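Local atomic coordinates of bifunctional protein FolD (Thermus thermophilus, PDB entry 6V6Y), a protein that probably oxidises 5,10-methylenetetrahydrofolate to 5,10-methenyltetrahydrofolate with NADP(+) and then hydrolyses the product to 10-formyltetrahydrofolate. Residues Ala3-Ser7 against Ala247-Pro252; Leu134-Leu140 against Asn268-Ala272. One frame throughout, in Å; residues are numbered along the deposited sequence.

Contact 1 of 2, residues Ala3-Ser7 against Ala247-Pro252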
ATOM      1  N   ALA A   3      -6.652  32.424   3.963  1.00 48.17           N
ATOM      2  CA  ALA A   3      -6.643  31.081   4.524  1.00 48.22           C
ATOM      3  C   ALA A   3      -6.319  31.110   6.012  1.00 46.79           C
ATOM      4  O   ALA A   3      -5.447  31.863   6.452  1.00 45.60           O
ATOM      5  CB  ALA A   3      -5.613  30.217   3.802  1.00 48.52           C
ATOM      6  N   GLN A   4      -7.023  30.283   6.790  1.00 44.04           N
ATOM      7  CA  GLN A   4      -6.591  30.014   8.156  1.00 44.94           C
ATOM      8  C   GLN A   4      -5.223  29.339   8.144  1.00 46.89           C
ATOM      9  O   GLN A   4      -4.861  28.645   7.186  1.00 48.03           O
ATOM     10  CB  GLN A   4      -7.593  29.113   8.880  1.00 41.96           C
ATOM     11  CG  GLN A   4      -9.041  29.353   8.575  1.00 44.17           C
ATOM     12  CD  GLN A   4      -9.915  28.420   9.384  1.00 44.62           C
ATOM     13  OE1 GLN A   4      -9.428  27.754  10.294  1.00 46.29           O
ATOM     14  NE2 GLN A   4     -11.202  28.366   9.064  1.00 43.13           N
ATOM     15  N   VAL A   5      -4.453  29.529   9.212  1.00 42.49           N
ATOM     16  CA  VAL A   5      -3.166  28.853   9.321  1.00 48.00           C
ATOM     17  C   VAL A   5      -3.362  27.646  10.240  1.00 50.97           C
ATOM     18  O   VAL A   5      -3.702  27.778  11.421  1.00 56.40           O
ATOM     19  CB  VAL A   5      -2.045  29.804   9.776  1.00 49.60           C
ATOM     20  CG1 VAL A   5      -2.162  31.133   9.038  1.00 50.69           C
ATOM     21  CG2 VAL A   5      -2.027  30.044  11.252  1.00 53.68           C
ATOM     22  N   LEU A   6      -3.232  26.449   9.678  1.00 47.50           N
ATOM     23  CA  LEU A   6      -3.403  25.224  10.461  1.00 48.78           C
ATOM     24  C   LEU A   6      -2.105  24.980  11.202  1.00 50.34           C
ATOM     25  O   LEU A   6      -1.168  24.373  10.675  1.00 46.22           O
ATOM     26  CB  LEU A   6      -3.747  24.032   9.580  1.00 47.04           C
ATOM     27  CG  LEU A   6      -4.934  24.142   8.637  1.00 47.23           C
ATOM     28  CD1 LEU A   6      -4.445  23.957   7.221  1.00 49.47           C
ATOM     29  CD2 LEU A   6      -5.983  23.113   8.984  1.00 52.02           C
ATOM     30  N   SER A   7      -2.054  25.453  12.444  1.00 44.82           N
ATOM     31  CA  SER A   7      -0.854  25.291  13.241  1.00 43.95           C
ATOM     32  C   SER A   7      -0.711  23.842  13.696  1.00 44.27           C
ATOM     33  O   SER A   7      -1.664  23.236  14.200  1.00 46.70           O
ATOM     34  CB  SER A   7      -0.892  26.216  14.453  1.00 45.24           C
ATOM     35  OG  SER A   7       0.158  25.877  15.350  1.00 49.66           O
ATOM     36  N   ALA A 247      -6.720  29.241  -0.849  1.00 47.96           N
ATOM     37  CA  ALA A 247      -7.052  28.112   0.005  1.00 47.28           C
ATOM     38  C   ALA A 247      -7.924  28.556   1.169  1.00 47.41           C
ATOM     39  O   ALA A 247      -7.832  29.695   1.634  1.00 49.39           O
ATOM     40  CB  ALA A 247      -5.778  27.446   0.527  1.00 43.89           C
ATOM     41  N   PHE A 248      -8.789  27.648   1.627  1.00 40.92           N
ATOM     42  CA  PHE A 248      -9.537  27.904   2.848  1.00 41.62           C
ATOM     43  C   PHE A 248      -8.637  27.791   4.078  1.00 46.38           C
ATOM     44  O   PHE A 248      -8.853  28.479   5.085  1.00 48.42           O
ATOM     45  CB  PHE A 248     -10.711  26.934   2.934  1.00 46.71           C
ATOM     46  CG  PHE A 248     -11.436  26.952   4.263  1.00 49.72           C
ATOM     47  CD1 PHE A 248     -11.118  26.026   5.257  1.00 48.33           C
ATOM     48  CD2 PHE A 248     -12.451  27.878   4.510  1.00 45.98           C
ATOM     49  CE1 PHE A 248     -11.783  26.027   6.478  1.00 45.80           C
ATOM     50  CE2 PHE A 248     -13.133  27.886   5.729  1.00 45.13           C
ATOM     51  CZ  PHE A 248     -12.796  26.960   6.718  1.00 50.24           C
ATOM     52  N   ALA A 249      -7.624  26.939   4.014  1.00 44.79           N
ATOM     53  CA  ALA A 249      -6.721  26.739   5.134  1.00 46.25           C
ATOM     54  C   ALA A 249      -5.426  26.154   4.594  1.00 46.05           C
ATOM     55  O   ALA A 249      -5.444  25.348   3.654  1.00 45.25           O
ATOM     56  CB  ALA A 249      -7.336  25.821   6.193  1.00 42.61           C
ATOM     57  N   LEU A 250      -4.317  26.554   5.201  1.00 40.87           N
ATOM     58  CA  LEU A 250      -2.995  26.223   4.709  1.00 40.21           C
ATOM     59  C   LEU A 250      -2.058  25.975   5.886  1.00 47.34           C
ATOM     60  O   LEU A 250      -2.042  26.753   6.844  1.00 46.75           O
ATOM     61  CB  LEU A 250      -2.472  27.349   3.828  1.00 38.20           C
ATOM     62  CG  LEU A 250      -0.972  27.338   3.585  1.00 44.86           C
ATOM     63  CD1 LEU A 250      -0.579  26.205   2.632  1.00 43.82           C
ATOM     64  CD2 LEU A 250      -0.559  28.678   3.031  1.00 42.15           C
ATOM     65  N   THR A 251      -1.307  24.883   5.810  1.00 46.97           N
ATOM     66  CA  THR A 251      -0.285  24.522   6.800  1.00 48.12           C
ATOM     67  C   THR A 251       0.932  25.429   6.682  1.00 49.71           C
ATOM     68  O   THR A 251       1.546  25.489   5.602  1.00 49.22           O
ATOM     69  CB  THR A 251       0.114  23.044   6.597  1.00 47.10           C
ATOM     70  OG1 THR A 251      -0.858  22.208   7.234  1.00 53.11           O
ATOM     71  CG2 THR A 251       1.525  22.711   7.150  1.00 53.18           C
ATOM     72  N   PRO A 252       1.313  26.153   7.737  1.00 50.17           N
ATOM     73  CA  PRO A 252       2.533  26.964   7.672  1.00 49.07           C
ATOM     74  C   PRO A 252       3.768  26.081   7.689  1.00 45.03           C
ATOM     75  O   PRO A 252       3.727  24.931   8.114  1.00 44.74           O
ATOM     76  CB  PRO A 252       2.457  27.815   8.945  1.00 47.65           C
ATOM     77  CG  PRO A 252       1.722  26.915   9.912  1.00 45.48           C
ATOM     78  CD  PRO A 252       0.650  26.278   9.050  1.00 48.87           C
TER

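Contact 2 of 2, residues Leu134-Leu140 against Asn268-Ala272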
ATOM      1  N   LEU A 134       2.113  -0.406  13.621  1.00 44.58           N
ATOM      2  CA  LEU A 134       2.760   0.883  13.808  1.00 41.18           C
ATOM      3  C   LEU A 134       3.024   1.494  12.434  1.00 42.26           C
ATOM      4  O   LEU A 134       3.774   0.924  11.632  1.00 42.76           O
ATOM      5  CB  LEU A 134       4.058   0.713  14.603  1.00 48.26           C
ATOM      6  CG  LEU A 134       3.966   0.126  16.026  1.00 43.75           C
ATOM      7  CD1 LEU A 134       5.333  -0.277  16.565  1.00 43.92           C
ATOM      8  CD2 LEU A 134       3.326   1.127  16.950  1.00 42.74           C
ATOM      9  N   PHE A 135       2.416   2.644  12.165  1.00 43.24           N
ATOM     10  CA  PHE A 135       2.389   3.295  10.859  1.00 38.26           C
ATOM     11  C   PHE A 135       3.263   4.546  10.836  1.00 44.16           C
ATOM     12  O   PHE A 135       3.572   5.116  11.891  1.00 42.68           O
ATOM     13  CB  PHE A 135       0.945   3.663  10.512  1.00 36.97           C
ATOM     14  CG  PHE A 135       0.013   2.499  10.578  1.00 40.02           C
ATOM     15  CD1 PHE A 135       0.437   1.237  10.175  1.00 39.53           C
ATOM     16  CD2 PHE A 135      -1.277   2.651  11.044  1.00 39.03           C
ATOM     17  CE1 PHE A 135      -0.409   0.155  10.250  1.00 41.89           C
ATOM     18  CE2 PHE A 135      -2.144   1.567  11.100  1.00 42.04           C
ATOM     19  CZ  PHE A 135      -1.712   0.317  10.708  1.00 38.62           C
ATOM     20  N   PRO A 136       3.692   4.998   9.648  1.00 40.69           N
ATOM     21  CA  PRO A 136       4.679   6.090   9.591  1.00 39.06           C
ATOM     22  C   PRO A 136       4.149   7.401  10.176  1.00 41.92           C
ATOM     23  O   PRO A 136       2.950   7.699  10.146  1.00 39.35           O
ATOM     24  CB  PRO A 136       4.982   6.209   8.093  1.00 39.93           C
ATOM     25  CG  PRO A 136       4.694   4.767   7.553  1.00 36.80           C
ATOM     26  CD  PRO A 136       3.443   4.416   8.307  1.00 40.25           C
ATOM     27  N   CYS A 137       5.072   8.188  10.731  1.00 42.89           N
ATOM     28  CA  CYS A 137       4.688   9.264  11.643  1.00 42.57           C
ATOM     29  C   CYS A 137       4.162  10.488  10.912  1.00 39.95           C
ATOM     30  O   CYS A 137       3.215  11.124  11.379  1.00 39.45           O
ATOM     31  CB  CYS A 137       5.871   9.676  12.516  1.00 43.14           C
ATOM     32  SG  CYS A 137       6.463   8.384  13.575  1.00 41.89           S
ATOM     33  N   THR A 138       4.788  10.877   9.802  1.00 40.26           N
ATOM     34  CA  THR A 138       4.265  12.043   9.091  1.00 39.33           C
ATOM     35  C   THR A 138       2.872  11.778   8.549  1.00 38.58           C
ATOM     36  O   THR A 138       1.980  12.611   8.775  1.00 41.25           O
ATOM     37  CB  THR A 138       5.230  12.477   7.988  1.00 40.84           C
ATOM     38  OG1 THR A 138       6.500  12.775   8.571  1.00 44.19           O
ATOM     39  CG2 THR A 138       4.692  13.716   7.271  1.00 37.35           C
ATOM     40  N   PRO A 139       2.597  10.660   7.870  1.00 39.18           N
ATOM     41  CA  PRO A 139       1.208  10.421   7.445  1.00 40.32           C
ATOM     42  C   PRO A 139       0.227  10.425   8.604  1.00 40.74           C
ATOM     43  O   PRO A 139      -0.840  11.049   8.508  1.00 40.67           O
ATOM     44  CB  PRO A 139       1.277   9.043   6.753  1.00 40.53           C
ATOM     45  CG  PRO A 139       2.685   8.851   6.359  1.00 39.06           C
ATOM     46  CD  PRO A 139       3.526   9.631   7.350  1.00 39.60           C
ATOM     47  N   LEU A 140       0.543   9.720   9.694  1.00 40.79           N
ATOM     48  CA  LEU A 140      -0.318   9.772  10.872  1.00 39.33           C
ATOM     49  C   LEU A 140      -0.547  11.208  11.298  1.00 40.36           C
ATOM     50  O   LEU A 140      -1.667  11.592  11.650  1.00 40.05           O
ATOM     51  CB  LEU A 140       0.302   8.977  12.027  1.00 40.27           C
ATOM     52  CG  LEU A 140       0.205   7.450  11.944  1.00 42.39           C
ATOM     53  CD1 LEU A 140       1.145   6.786  12.962  1.00 41.37           C
ATOM     54  CD2 LEU A 140      -1.244   6.970  12.142  1.00 40.31           C
ATOM     55  N   ASN A 268       3.632   6.734  18.741  1.00 44.86           N
ATOM     56  CA  ASN A 268       3.986   5.385  18.305  1.00 46.92           C
ATOM     57  C   ASN A 268       4.886   4.702  19.328  1.00 49.44           C
ATOM     58  O   ASN A 268       4.903   3.464  19.417  1.00 45.95           O
ATOM     59  CB  ASN A 268       4.689   5.419  16.948  1.00 39.40           C
ATOM     60  CG  ASN A 268       3.743   5.243  15.768  1.00 42.73           C
ATOM     61  OD1 ASN A 268       2.527   5.099  15.920  1.00 42.16           O
ATOM     62  ND2 ASN A 268       4.318   5.247  14.564  1.00 43.44           N
ATOM     63  N   THR A 269       5.657   5.490  20.087  1.00 48.28           N
ATOM     64  CA  THR A 269       6.545   4.906  21.089  1.00 45.89           C
ATOM     65  C   THR A 269       5.736   4.302  22.237  1.00 50.26           C
ATOM     66  O   THR A 269       5.972   3.160  22.644  1.00 49.57           O
ATOM     67  CB  THR A 269       7.534   5.958  21.588  1.00 46.97           C
ATOM     68  OG1 THR A 269       8.357   6.376  20.499  1.00 43.58           O
ATOM     69  CG2 THR A 269       8.439   5.384  22.681  1.00 46.30           C
ATOM     70  N   LEU A 270       4.765   5.053  22.756  1.00 47.57           N
ATOM     71  CA  LEU A 270       3.792   4.488  23.685  1.00 50.50           C
ATOM     72  C   LEU A 270       3.155   3.225  23.117  1.00 56.44           C
ATOM     73  O   LEU A 270       3.116   2.182  23.779  1.00 58.89           O
ATOM     74  CB  LEU A 270       2.722   5.533  23.999  1.00 51.66           C
ATOM     75  CG  LEU A 270       1.638   5.174  25.021  1.00 61.37           C
ATOM     76  CD1 LEU A 270       2.200   4.352  26.195  1.00 59.80           C
ATOM     77  CD2 LEU A 270       0.933   6.445  25.524  1.00 55.70           C
ATOM     78  N   GLU A 271       2.654   3.299  21.882  1.00 52.20           N
ATOM     79  CA  GLU A 271       1.913   2.177  21.321  1.00 56.28           C
ATOM     80  C   GLU A 271       2.779   0.931  21.249  1.00 58.57           C
ATOM     81  O   GLU A 271       2.339  -0.163  21.616  1.00 60.95           O
ATOM     82  CB  GLU A 271       1.382   2.540  19.934  1.00 57.92           C
ATOM     83  CG  GLU A 271       0.102   3.345  19.970  1.00 63.47           C
ATOM     84  CD  GLU A 271      -1.086   2.481  20.311  1.00 76.60           C
ATOM     85  OE1 GLU A 271      -2.025   2.999  20.960  1.00 77.79           O
ATOM     86  OE2 GLU A 271      -1.068   1.280  19.931  1.00 74.87           O
ATOM     87  N   ALA A 272       4.017   1.080  20.765  1.00 55.70           N
ATOM     88  CA  ALA A 272       4.938  -0.049  20.694  1.00 56.63           C
ATOM     89  C   ALA A 272       5.134  -0.678  22.066  1.00 61.60           C
ATOM     90  O   ALA A 272       5.155  -1.907  22.193  1.00 60.40           O
ATOM     91  CB  ALA A 272       6.282   0.401  20.114  1.00 51.30           C
TER
HETATM   92  O   HOH W   1       0.440   3.688  14.578  1.00 41.69           O

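Contact 1 of 2, residues Ala3-Ser7 against Ala247-Pro252
Start with Gln4, whose side chain leaves the backbone with chi1 near m and a trans chi2 and so stretches out until NE2 lies 3.2 Å from CZ of Phe248. The amide meets that ring obliquely. Phe248, in a t rotamer, has a CA-to-CB bond directed away from 3-7, and it is the ring that comes back to Gln4. Alongside this pair the two backbones run parallel: Gln4 N donates to Phe248 O (3.1 Å), Leu250 N to Gln4 O (2.9 Å) and Leu6 N to Leu250 O (3.1 Å). These bonds add strand 4-5, the very start of the chain, to the edge of the parallel sheet of the Rossmann-type NAD(P)-binding domain, next to strand 249-250, which in turn pairs with strand 222-225. Gln4 and Ala249 put their CB atoms on one face. Leu6, m at chi1 but between wells at chi2, swings its CD1 in to 3.6 Å from Ala249 CB, and Tyr149 touches the same leucine. Val5 and Leu250 point to the other face. Ala3, just before the strand, points its CB at 247-252, 4.3 Å from both Leu250 CB and Ala247 CB. At the far end Pro252, its CA-to-CB bond directed toward 3-7, brings CD to 3.1 Å from Leu6 O, while Ser7, its CA-to-CB bond directed away, makes a weak N-cap bond to His9 N at the start of helix 8-24.

Contact 2 of 2, residues Leu134-Leu140 against Asn268-Ala272
Leu134 comes in first, its side chain reaching straight across to helix 257-276: CD1 packs 3.7 Å from Ala272 CB, and CD2 lies 3.8 Å from Glu271 CB and 3.7 Å from Asn268 O, so the leucine rests on one turn of that helix. Phe135 takes part through its backbone. Its O accepts a hydrogen bond from Asn268 ND2 at 2.8 Å, and a water bridges its N (3.3 Å) to Asn268 OD1 (2.9 Å), so a single asparagine reads both backbone polar atoms of Phe135. The same ND2 also donates to Val116 O, tying in a third piece of chain. Pro136 is the N-cap of helix 137-148. In the first turn Cys137 brings SG to 3.9 Å from Asn268 ND2, and one turn on, Leu140 CD1 approaches Asn268 OD1 at 3.7 Å. Thr138 faces elsewhere, hydrogen-bonded to Thr261 and, weakly, to the O7N atom of the bound NADP. Helices 137-148 and 257-276 probably correspond to the pair of helices that link the catalytic and NAD(P)-binding domains, as in other FolD enzymes, here meeting beside the nicotinamide end of the cofactor site.

From the N terminus, residues 3-7 leave strand 4-5 for helix 8-24, and the chain goes on through the catalytic region before reaching 134-140, the first half of contact 2. It then builds most of the NAD(P)-binding sheet and returns at 247-252, closing contact 1 over 239 intervening residues. Soon afterwards helix 257-276 brings 268-272 back to 134-140 and closes contact 2 over 127. The two closures therefore cross rather than nest. Their centres lie 24 Å apart and they do not touch: contact 1 fastens the chain's beginning to the sheet edge, and contact 2 joins the loop and first turn of helix 137-148 to helix 257-276 near the chain's centre.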